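Local coordinates for putative exported protein (Bacteroides fragilis, PDB 4RAA) that is of unknown function but folds as a six-bladed beta-propeller of the YWTD superfamily, and is probably exported from the cytoplasm, at residues V19-I24 / K294-Q299; L143-E148 / S186-K191; K175-G180 / K235-G240; F202-Y207 / G224-S229. All blocks are in the same frame, centred on the assembly; numbering follows the deposited sequence.

Contact 1 of 4, residues V19-I24 / K294-Q299; sequences VNADSI and KIFQDQ
Asp22 and Gln299 bring the two backbones closest, 6.1 Å between their CA atoms, where a short, weakly bonded helical turn at about 21-24 comes up against the last residues of helix 293-299. One side chain does most of the work. Gln299 sets CG beside its backbone N and anti to the carbonyl carbon (chi1 -76°), then runs out extended, and its OE1 takes the N-H of Ala21 at 2.7 Å. The bond is nearly straight, 170° at the hydrogen, with the donor lying well above the amide plane. The next N-H is held from within its own segment: Asn20 is the N-cap residue, and its OD1 accepts from Asp22 N at 2.8 Å. Two successive amides of the starting turn are thus each given a side-chain oxygen, and their N-H dipoles may ease the closeness of those oxygens, Asn20 OD1 and Gln299 OE1, 3.4 Å apart and both acceptors. The two side chains run past each other in opposite directions, so that Asn20 OD1 also rests 3.4 Å from Gln299 CB. Beside the polar pair, Ala21 CB meets the Phe296 ring obliquely, 3.8 Å from CE1. Asp22 CB, in turn, lies 3.7 Å from the carbonyl O of Gln299. Tyr291 of strand 287-292 touches both Ala21 and Gln299, and its OH bonds to Val19 O; Phe296 reaches Ile278 and Leu280 of strand 275-282. The N-terminal segment, on its way into strand 25-31, is thereby fastened to the helix that follows the blade formed by residues 254-292.

Contact 2 of 4, residues L143-E148 / S186-K191; sequences LWNSRE and SQMIYK
Asn145 OD1 is gripped by two backbone N-H groups, those of Ser132 and Cys133, which fix its amide beside the end of strand 142-145. From there Asn145 faces Met188 across a junction between two blades of the beta-propeller. Strand 142-145 belongs to one four-stranded sheet and strand 189-192 is an edge strand of another. The axes of the two short strand segments approach to 9.2 Å at 151°, roughly antiparallel, yet no hydrogen bond joins them; the sheets meet through side chains. Asn145 places CG between its backbone N and carbonyl carbon (chi1 77°), and Met188, present as selenomethionine, crosses it at about a right angle. Its SE lies 3.7 Å from Asn145 CB and its CE 3.5 Å from Asn145 ND2, the bent chain bringing the methyl selenide over the amide side chain. Two residues earlier, Leu143 CD2 touches Ile189 CG2 at 3.6 Å. Phe159 and Val196 flank this apolar pair, each touching both leucine and isoleucine, so the seam is well buried. The other branch of Ile189 reaches for backbone rather than side chain: its CD1 sits 4.1 Å from Asn145 N and equally far from Leu143 O.

Contact 3 of 4, residues K175-G180 / K235-G240; sequences KEFKSG and KTSNQG
Ser179 and Gly240 come within 4.2 Å of each other, CA to CA, so here the two backbones touch. Segment 175-180 has no regular structure; segment 235-240 carries the last residues of helix 230-237 and the loop after it, with Asn238 in a Schellman motif. The chain keeps to positive phi through Gln239 and Gly240. Gly240 CA approaches Lys178 O at 3.4 Å, a CA-H...O contact bent to 137° at the hydrogen. The absence of a side chain at Gly240 allows this approach, and its backbone angles would also press a CB against the carbonyl O of Gln239. The hydroxyl of Ser179 supplies the hydrogen bond across the contact: OG, anti to its backbone N (chi1 178°), gives its proton to Gly240 O at 3.0 Å. The same OG is also bonded to Tyr181 N, so it links the glycine carbonyl to the backbone on its own side. Alongside, Phe177 offers its ring edge to Ser237. CZ lies 3.7 Å from Ser237 CB, which sits in the ring plane, and 3.6 Å from Ser237 OG, close to that plane; OG itself is bonded to Ser242 O. Lys178 turns its end away to a salt bridge with Asp156. Tyr244 meets the Phe177 ring with planes at about 80° and also touches Ser179 and Ser237, while Leu230 and Asn234 of helix 230-237 pack on Phe177. The loop leaving strand 168-174 is thus laid against helix 230-237 and the loop that leaves it, at the periphery of the propeller.

Contact 4 of 4, residues F202-Y207 / G224-S229; sequences FDLTIY and GTDIPS
Ile227 directs its CB at the chain entering strand 203-210 and there divides into two branches that meet Leu204 and Phe202. The CG2 methyl nestles against Leu204, 3.6 Å from CG and 3.9 Å from CD2, the two side chains sliding past each other in opposite directions. On the other branch CG1 falls between the backbone N and the carbonyl carbon (chi1 42°) and carries CD1 across to the carbonyl O and C of Phe202, with Asp203 N next at 3.8 Å from CD1. The neighbours of Ile227 widen the contact: Asp226 OD1 lies 3.6 Å from Leu204 CD1, and Pro228 CD comes to the edge of the Phe202 ring, 4.0 Å from CD1. Leu204, whose CB points toward the loop, is the centre of an inverse gamma turn. The preceding residue, Asp203, is gripped through both oxygens, OD1 by Thr205 OG1 at 2.8 Å and OD2, on its syn side, by Tyr207 OH at 2.6 Å. Leu204 also packs on Phe222 of strand 213-222 and on Ile254 and Tyr257 of strand 254-261, bridging neighbouring sheets, while Leu233 of helix 230-237 covers Phe202 and Pro228.

In the fold
Contact 1 pairs a segment near the N-terminus with residues 294-299, and the other three contacts are nested inside the loop it closes. It stands apart, with its centre 38 Å from that of contact 3. Contacts 2, 3 and 4 lie 16 to 19 Å apart between centres and touch one another: Glu148 O meets Lys175 NZ between contacts 2 and 3, and Phe177 packs on Phe202 between contacts 3 and 4. Contacts 2 and 3 interleave along the chain, while contact 4 follows 2 and sits within 3. Contacts 2 and 4 share the sheet holding strands 189-192 and 203-210. Contact 2 joins two neighbouring blades, whereas contacts 3 and 4 pack loops and helix 230-237 at the propeller's edge.

Contact 1 of 4, residues V19-I24 / K294-Q299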
# COMPACT_ATOMS: atom_id res chain seq x y z
N VAL A 19 -9.23 51.02 -11.00
CA VAL A 19 -10.47 50.36 -11.40
C VAL A 19 -11.00 49.65 -10.15
O VAL A 19 -10.23 49.01 -9.43
CB VAL A 19 -10.25 49.32 -12.54
CG1 VAL A 19 -11.48 48.42 -12.75
CG2 VAL A 19 -9.87 50.03 -13.84
N ASN A 20 -12.30 49.79 -9.91
CA ASN A 20 -12.98 49.14 -8.78
C ASN A 20 -13.17 47.65 -9.11
O ASN A 20 -13.55 47.30 -10.23
CB ASN A 20 -14.33 49.82 -8.52
CG ASN A 20 -15.04 49.32 -7.27
OD1 ASN A 20 -14.93 48.17 -6.88
ND2 ASN A 20 -15.80 50.20 -6.64
N ALA A 21 -12.89 46.78 -8.13
CA ALA A 21 -13.01 45.31 -8.30
C ALA A 21 -14.46 44.82 -8.49
O ALA A 21 -14.68 43.76 -9.08
CB ALA A 21 -12.37 44.59 -7.13
N ASP A 22 -15.41 45.60 -7.97
CA ASP A 22 -16.84 45.36 -8.08
C ASP A 22 -17.29 45.27 -9.55
O ASP A 22 -18.10 44.42 -9.89
CB ASP A 22 -17.60 46.51 -7.36
CG ASP A 22 -19.06 46.20 -7.09
OD1 ASP A 22 -19.35 45.11 -6.54
OD2 ASP A 22 -19.92 47.08 -7.36
N SER A 23 -16.74 46.13 -10.40
CA SER A 23 -17.09 46.18 -11.83
C SER A 23 -16.59 45.01 -12.67
O SER A 23 -17.33 44.50 -13.51
CB SER A 23 -16.61 47.49 -12.47
OG SER A 23 -15.19 47.58 -12.42
N ILE A 24 -15.33 44.62 -12.48
CA ILE A 24 -14.69 43.51 -13.26
C ILE A 24 -14.97 42.07 -12.77
O ILE A 24 -14.61 41.12 -13.47
CB ILE A 24 -13.14 43.69 -13.44
CG1 ILE A 24 -12.41 43.79 -12.09
CG2 ILE A 24 -12.85 44.91 -14.31
CD1 ILE A 24 -10.90 43.80 -12.20
N LYS A 294 -7.11 44.80 1.97
CA LYS A 294 -7.91 45.80 2.73
C LYS A 294 -8.85 46.61 1.82
O LYS A 294 -9.99 46.90 2.20
CB LYS A 294 -7.03 46.76 3.56
CG LYS A 294 -6.68 46.29 4.97
CD LYS A 294 -5.72 45.10 4.99
CE LYS A 294 -5.49 44.60 6.41
NZ LYS A 294 -4.95 45.65 7.32
N ILE A 295 -8.36 46.96 0.63
CA ILE A 295 -9.14 47.71 -0.36
C ILE A 295 -10.11 46.75 -1.07
O ILE A 295 -11.28 47.08 -1.20
CB ILE A 295 -8.21 48.50 -1.34
CG1 ILE A 295 -7.62 49.76 -0.66
CG2 ILE A 295 -8.96 48.95 -2.60
CD1 ILE A 295 -6.67 49.51 0.50
N PHE A 296 -9.60 45.60 -1.52
CA PHE A 296 -10.37 44.55 -2.25
C PHE A 296 -11.66 44.13 -1.55
O PHE A 296 -12.72 44.11 -2.16
CB PHE A 296 -9.47 43.31 -2.47
CG PHE A 296 -10.04 42.29 -3.43
CD1 PHE A 296 -10.02 42.51 -4.80
CD2 PHE A 296 -10.52 41.06 -2.96
CE1 PHE A 296 -10.52 41.55 -5.68
CE2 PHE A 296 -11.01 40.10 -3.84
CZ PHE A 296 -11.01 40.34 -5.20
N GLN A 297 -11.56 43.80 -0.27
CA GLN A 297 -12.73 43.34 0.53
C GLN A 297 -13.79 44.44 0.78
O GLN A 297 -14.99 44.13 0.82
CB GLN A 297 -12.27 42.70 1.84
CG GLN A 297 -11.73 43.67 2.87
CD GLN A 297 -10.88 43.03 3.95
OE1 GLN A 297 -10.74 41.80 4.01
NE2 GLN A 297 -10.30 43.87 4.79
N ASP A 298 -13.36 45.69 0.97
CA ASP A 298 -14.28 46.84 1.10
C ASP A 298 -14.97 47.19 -0.24
O ASP A 298 -16.15 47.53 -0.25
CB ASP A 298 -13.60 48.06 1.76
CG ASP A 298 -13.38 47.89 3.28
OD1 ASP A 298 -13.64 46.81 3.86
OD2 ASP A 298 -12.94 48.88 3.92
N GLN A 299 -14.25 47.07 -1.36
CA GLN A 299 -14.83 47.30 -2.70
C GLN A 299 -15.92 46.29 -3.08
O GLN A 299 -16.89 46.67 -3.74
CB GLN A 299 -13.74 47.31 -3.79
CG GLN A 299 -12.92 48.59 -3.85
CD GLN A 299 -11.91 48.63 -5.00
OE1 GLN A 299 -11.79 47.68 -5.78
NE2 GLN A 299 -11.19 49.73 -5.11

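Contact 2 of 4, residues L143-E148 / S186-K191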
# COMPACT_ATOMS: atom_id res chain seq x y z
N LEU A 143 2.04 12.91 -9.47
CA LEU A 143 2.98 14.02 -9.19
C LEU A 143 2.85 14.32 -7.71
O LEU A 143 1.76 14.63 -7.25
CB LEU A 143 2.65 15.28 -9.99
CG LEU A 143 3.54 16.52 -9.77
CD1 LEU A 143 4.99 16.24 -10.15
CD2 LEU A 143 3.02 17.72 -10.54
N TRP A 144 3.97 14.22 -6.99
CA TRP A 144 4.07 14.52 -5.56
C TRP A 144 5.09 15.65 -5.37
O TRP A 144 5.99 15.81 -6.21
CB TRP A 144 4.64 13.34 -4.77
CG TRP A 144 3.97 12.03 -4.92
CD1 TRP A 144 4.09 11.15 -5.96
CD2 TRP A 144 3.19 11.37 -3.93
NE1 TRP A 144 3.38 10.01 -5.71
CE2 TRP A 144 2.82 10.11 -4.46
CE3 TRP A 144 2.75 11.73 -2.65
CZ2 TRP A 144 2.02 9.21 -3.76
CZ3 TRP A 144 1.95 10.84 -1.94
CH2 TRP A 144 1.59 9.58 -2.51
N ASN A 145 4.97 16.39 -4.26
CA ASN A 145 5.96 17.40 -3.91
C ASN A 145 6.97 16.72 -2.98
O ASN A 145 6.63 15.73 -2.33
CB ASN A 145 5.32 18.67 -3.29
CG ASN A 145 4.89 18.50 -1.83
OD1 ASN A 145 4.21 17.54 -1.47
ND2 ASN A 145 5.24 19.46 -1.00
N SER A 146 8.20 17.23 -2.94
CA SER A 146 9.28 16.71 -2.08
C SER A 146 9.56 17.62 -0.88
O SER A 146 10.14 18.69 -1.05
CB SER A 146 10.58 16.54 -2.90
OG SER A 146 11.72 16.35 -2.05
N ARG A 147 9.17 17.19 0.32
CA ARG A 147 9.43 17.93 1.57
C ARG A 147 10.67 17.37 2.32
O ARG A 147 10.64 17.18 3.54
CB ARG A 147 8.19 17.92 2.49
CG ARG A 147 6.97 18.59 1.88
CD ARG A 147 5.92 19.01 2.91
NE ARG A 147 6.35 20.15 3.75
CZ ARG A 147 6.86 20.11 4.99
NH1 ARG A 147 7.05 18.94 5.63
NH2 ARG A 147 7.20 21.25 5.61
N GLU A 148 11.76 17.15 1.57
CA GLU A 148 13.03 16.64 2.13
C GLU A 148 14.17 17.64 1.90
O GLU A 148 14.20 18.35 0.89
CB GLU A 148 13.40 15.27 1.55
CG GLU A 148 12.44 14.15 1.96
CD GLU A 148 12.96 12.73 1.73
OE1 GLU A 148 14.14 12.54 1.32
OE2 GLU A 148 12.19 11.78 1.99
N SER A 186 0.74 25.26 1.21
CA SER A 186 0.86 23.81 1.41
C SER A 186 0.52 23.02 0.14
O SER A 186 1.12 21.99 -0.12
CB SER A 186 -0.01 23.35 2.58
OG SER A 186 -1.35 23.71 2.34
N GLN A 187 -0.47 23.52 -0.61
CA GLN A 187 -0.91 22.94 -1.90
C GLN A 187 -0.31 23.85 -3.01
O GLN A 187 -0.77 24.97 -3.21
CB GLN A 187 -2.46 22.93 -1.95
CG GLN A 187 -3.11 22.23 -3.14
CD GLN A 187 -3.10 20.72 -3.05
OE1 GLN A 187 -3.08 20.15 -1.96
NE2 GLN A 187 -3.15 20.07 -4.22
N MSE A 188 0.68 23.34 -3.73
CA MSE A 188 1.39 24.10 -4.81
C MSE A 188 1.41 23.31 -6.12
O MSE A 188 2.34 23.43 -6.93
CB MSE A 188 2.76 24.59 -4.32
CG MSE A 188 3.96 23.62 -4.32
SE MSE A 188 3.59 21.96 -3.33
CE MSE A 188 3.95 22.62 -1.52
N ILE A 189 0.36 22.53 -6.31
CA ILE A 189 0.15 21.71 -7.50
C ILE A 189 -1.35 21.79 -7.79
O ILE A 189 -2.16 21.66 -6.85
CB ILE A 189 0.50 20.23 -7.27
CG1 ILE A 189 1.82 20.06 -6.50
CG2 ILE A 189 0.59 19.49 -8.60
CD1 ILE A 189 2.18 18.61 -6.24
N TYR A 190 -1.71 22.00 -9.06
CA TYR A 190 -3.12 22.07 -9.48
C TYR A 190 -3.34 21.64 -10.93
O TYR A 190 -2.39 21.49 -11.72
CB TYR A 190 -3.70 23.47 -9.22
CG TYR A 190 -3.07 24.61 -10.01
CD1 TYR A 190 -3.43 24.84 -11.34
CD2 TYR A 190 -2.16 25.50 -9.41
CE1 TYR A 190 -2.88 25.88 -12.07
CE2 TYR A 190 -1.60 26.56 -10.14
CZ TYR A 190 -1.98 26.74 -11.48
OH TYR A 190 -1.47 27.75 -12.25
N LYS A 191 -4.63 21.46 -11.26
CA LYS A 191 -5.08 21.09 -12.60
C LYS A 191 -5.87 22.21 -13.29
O LYS A 191 -6.48 23.07 -12.62
CB LYS A 191 -5.93 19.81 -12.57
CG LYS A 191 -5.15 18.51 -12.39
CD LYS A 191 -5.93 17.25 -12.80
CE LYS A 191 -7.14 16.99 -11.90
NZ LYS A 191 -7.84 15.73 -12.28

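Contact 3 of 4, residues K175-G180 / K235-G240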
# COMPACT_ATOMS: atom_id res chain seq x y z
N LYS A 175 16.20 22.11 -6.82
CA LYS A 175 16.02 22.90 -5.59
C LYS A 175 17.39 23.33 -5.05
O LYS A 175 18.11 22.51 -4.45
CB LYS A 175 15.24 22.07 -4.56
CG LYS A 175 15.02 22.72 -3.18
CD LYS A 175 13.91 22.04 -2.39
CE LYS A 175 14.27 20.63 -1.96
NZ LYS A 175 13.15 19.79 -1.43
N GLU A 176 17.74 24.60 -5.25
CA GLU A 176 19.04 25.13 -4.84
C GLU A 176 19.08 25.42 -3.34
O GLU A 176 19.98 24.96 -2.64
CB GLU A 176 19.39 26.41 -5.61
CG GLU A 176 19.39 26.24 -7.12
CD GLU A 176 19.93 27.47 -7.86
OE1 GLU A 176 21.03 27.96 -7.51
OE2 GLU A 176 19.26 27.92 -8.82
N PHE A 177 18.11 26.20 -2.87
CA PHE A 177 17.99 26.54 -1.45
C PHE A 177 17.28 25.38 -0.76
O PHE A 177 16.12 25.09 -1.07
CB PHE A 177 17.20 27.83 -1.23
CG PHE A 177 17.05 28.18 0.22
CD1 PHE A 177 18.14 28.64 0.95
CD2 PHE A 177 15.83 28.00 0.86
CE1 PHE A 177 18.02 28.93 2.30
CE2 PHE A 177 15.70 28.31 2.21
CZ PHE A 177 16.79 28.78 2.93
N LYS A 178 17.99 24.72 0.17
CA LYS A 178 17.46 23.59 0.93
C LYS A 178 17.33 23.96 2.40
O LYS A 178 18.27 24.50 2.99
CB LYS A 178 18.34 22.35 0.79
CG LYS A 178 18.41 21.80 -0.63
CD LYS A 178 19.01 20.39 -0.69
CE LYS A 178 20.47 20.33 -0.25
NZ LYS A 178 20.99 18.93 -0.30
N SER A 179 16.16 23.67 2.97
CA SER A 179 15.86 23.97 4.37
C SER A 179 14.69 23.15 4.90
O SER A 179 13.87 22.63 4.13
CB SER A 179 15.53 25.46 4.54
OG SER A 179 15.19 25.79 5.88
N GLY A 180 14.64 23.05 6.23
CA GLY A 180 13.54 22.42 6.94
C GLY A 180 12.32 23.32 7.00
O GLY A 180 11.20 22.82 7.16
N LYS A 235 21.84 33.71 3.81
CA LYS A 235 22.34 34.59 4.88
C LYS A 235 21.37 34.60 6.07
O LYS A 235 21.79 34.41 7.22
CB LYS A 235 22.62 36.01 4.36
CG LYS A 235 23.00 37.08 5.40
CD LYS A 235 24.17 36.68 6.30
CE LYS A 235 24.39 37.63 7.48
NZ LYS A 235 24.88 38.96 7.05
N THR A 236 20.08 34.80 5.79
CA THR A 236 19.03 34.83 6.83
C THR A 236 18.59 33.45 7.35
O THR A 236 17.78 33.38 8.28
CB THR A 236 17.79 35.60 6.33
OG1 THR A 236 17.27 35.00 5.14
CG2 THR A 236 18.15 37.05 6.05
N SER A 237 19.11 32.36 6.78
CA SER A 237 18.78 30.99 7.19
C SER A 237 19.97 30.16 7.70
O SER A 237 19.76 29.00 8.06
CB SER A 237 18.17 30.26 5.99
OG SER A 237 17.61 29.02 6.39
N ASN A 238 21.18 30.74 7.75
CA ASN A 238 22.40 30.02 8.13
C ASN A 238 22.56 28.74 7.29
O ASN A 238 22.72 27.64 7.83
CB ASN A 238 22.46 29.71 9.64
CG ASN A 238 22.45 30.95 10.53
OD1 ASN A 238 22.05 30.87 11.69
ND2 ASN A 238 22.92 32.08 10.02
N GLN A 239 22.45 28.91 5.96
CA GLN A 239 22.53 27.82 4.98
C GLN A 239 21.45 26.75 5.22
O GLN A 239 21.73 25.54 5.17
CB GLN A 239 23.95 27.19 4.94
CG GLN A 239 25.11 28.17 4.82
CD GLN A 239 25.18 28.96 3.52
OE1 GLN A 239 25.48 30.16 3.53
NE2 GLN A 239 24.91 28.29 2.40
N GLY A 240 20.23 27.19 5.50
CA GLY A 240 19.09 26.28 5.72
C GLY A 240 18.80 25.78 7.13
O GLY A 240 17.76 25.16 7.36

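Contact 4 of 4, residues F202-Y207 / G224-S229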
# COMPACT_ATOMS: atom_id res chain seq x y z
N PHE A 202 10.31 30.50 -4.57
CA PHE A 202 11.40 31.42 -4.99
C PHE A 202 11.65 31.41 -6.50
O PHE A 202 12.79 31.56 -6.96
CB PHE A 202 12.69 31.08 -4.22
CG PHE A 202 12.47 30.83 -2.76
CD1 PHE A 202 11.90 31.81 -1.96
CD2 PHE A 202 12.81 29.61 -2.17
CE1 PHE A 202 11.66 31.58 -0.60
CE2 PHE A 202 12.58 29.37 -0.82
CZ PHE A 202 12.01 30.36 -0.03
N ASP A 203 10.56 31.30 -7.26
CA ASP A 203 10.60 31.28 -8.73
C ASP A 203 9.20 31.66 -9.24
O ASP A 203 8.30 30.81 -9.25
CB ASP A 203 11.05 29.89 -9.23
CG ASP A 203 11.08 29.76 -10.75
OD1 ASP A 203 10.90 30.75 -11.48
OD2 ASP A 203 11.29 28.63 -11.21
N LEU A 204 9.04 32.91 -9.66
CA LEU A 204 7.75 33.42 -10.16
C LEU A 204 7.45 32.87 -11.55
O LEU A 204 7.43 33.60 -12.54
CB LEU A 204 7.73 34.95 -10.17
CG LEU A 204 7.80 35.61 -8.79
CD1 LEU A 204 8.02 37.11 -8.94
CD2 LEU A 204 6.55 35.30 -7.96
N THR A 205 7.22 31.56 -11.59
CA THR A 205 6.96 30.82 -12.82
C THR A 205 6.07 29.62 -12.49
O THR A 205 6.30 28.95 -11.48
CB THR A 205 8.26 30.31 -13.48
OG1 THR A 205 9.18 31.39 -13.66
CG2 THR A 205 7.98 29.65 -14.84
N ILE A 206 5.05 29.40 -13.31
CA ILE A 206 4.17 28.24 -13.21
C ILE A 206 4.57 27.32 -14.35
O ILE A 206 4.56 27.75 -15.52
CB ILE A 206 2.69 28.63 -13.26
CG1 ILE A 206 2.35 29.31 -11.94
CG2 ILE A 206 1.80 27.39 -13.45
CD1 ILE A 206 0.99 29.94 -11.88
N TYR A 207 4.89 26.07 -14.01
CA TYR A 207 5.33 25.06 -14.97
C TYR A 207 4.25 24.01 -15.16
O TYR A 207 3.64 23.59 -14.20
CB TYR A 207 6.61 24.37 -14.47
CG TYR A 207 7.79 25.30 -14.25
CD1 TYR A 207 7.97 25.94 -13.02
CD2 TYR A 207 8.72 25.54 -15.27
CE1 TYR A 207 9.05 26.79 -12.80
CE2 TYR A 207 9.81 26.39 -15.07
CZ TYR A 207 9.97 27.01 -13.84
OH TYR A 207 11.02 27.85 -13.63
N GLY A 224 7.95 47.14 -8.07
CA GLY A 224 8.59 47.45 -6.79
C GLY A 224 8.88 46.31 -5.83
O GLY A 224 9.12 46.55 -4.65
N THR A 225 8.87 45.08 -6.33
CA THR A 225 9.16 43.90 -5.51
C THR A 225 9.48 42.70 -6.37
O THR A 225 9.28 42.71 -7.58
CB THR A 225 8.00 43.53 -4.55
OG1 THR A 225 8.43 42.49 -3.66
CG2 THR A 225 6.75 43.06 -5.31
N ASP A 226 9.98 41.66 -5.72
CA ASP A 226 10.36 40.43 -6.40
C ASP A 226 10.49 39.32 -5.35
O ASP A 226 10.31 39.56 -4.16
CB ASP A 226 11.72 40.67 -7.11
CG ASP A 226 12.01 39.67 -8.24
OD1 ASP A 226 11.16 38.83 -8.58
OD2 ASP A 226 13.11 39.74 -8.80
N ILE A 227 10.70 38.10 -5.82
CA ILE A 227 11.06 36.97 -4.94
C ILE A 227 12.46 37.22 -4.33
O ILE A 227 13.28 37.91 -4.94
CB ILE A 227 11.14 35.60 -5.68
CG1 ILE A 227 11.83 35.75 -7.06
CG2 ILE A 227 9.75 35.02 -5.81
CD1 ILE A 227 12.52 34.53 -7.60
N PRO A 228 12.74 36.63 -3.15
CA PRO A 228 14.07 36.77 -2.54
C PRO A 228 15.17 36.11 -3.36
O PRO A 228 14.91 35.09 -4.01
CB PRO A 228 13.93 36.02 -1.21
CG PRO A 228 12.47 35.98 -0.98
CD PRO A 228 11.86 35.80 -2.31
N SER A 229 16.38 36.68 -3.33
CA SER A 229 17.54 36.08 -4.03
C SER A 229 18.02 34.85 -3.26
O SER A 229 17.63 34.64 -2.11
CB SER A 229 18.69 37.09 -4.15
OG SER A 229 19.23 37.45 -2.88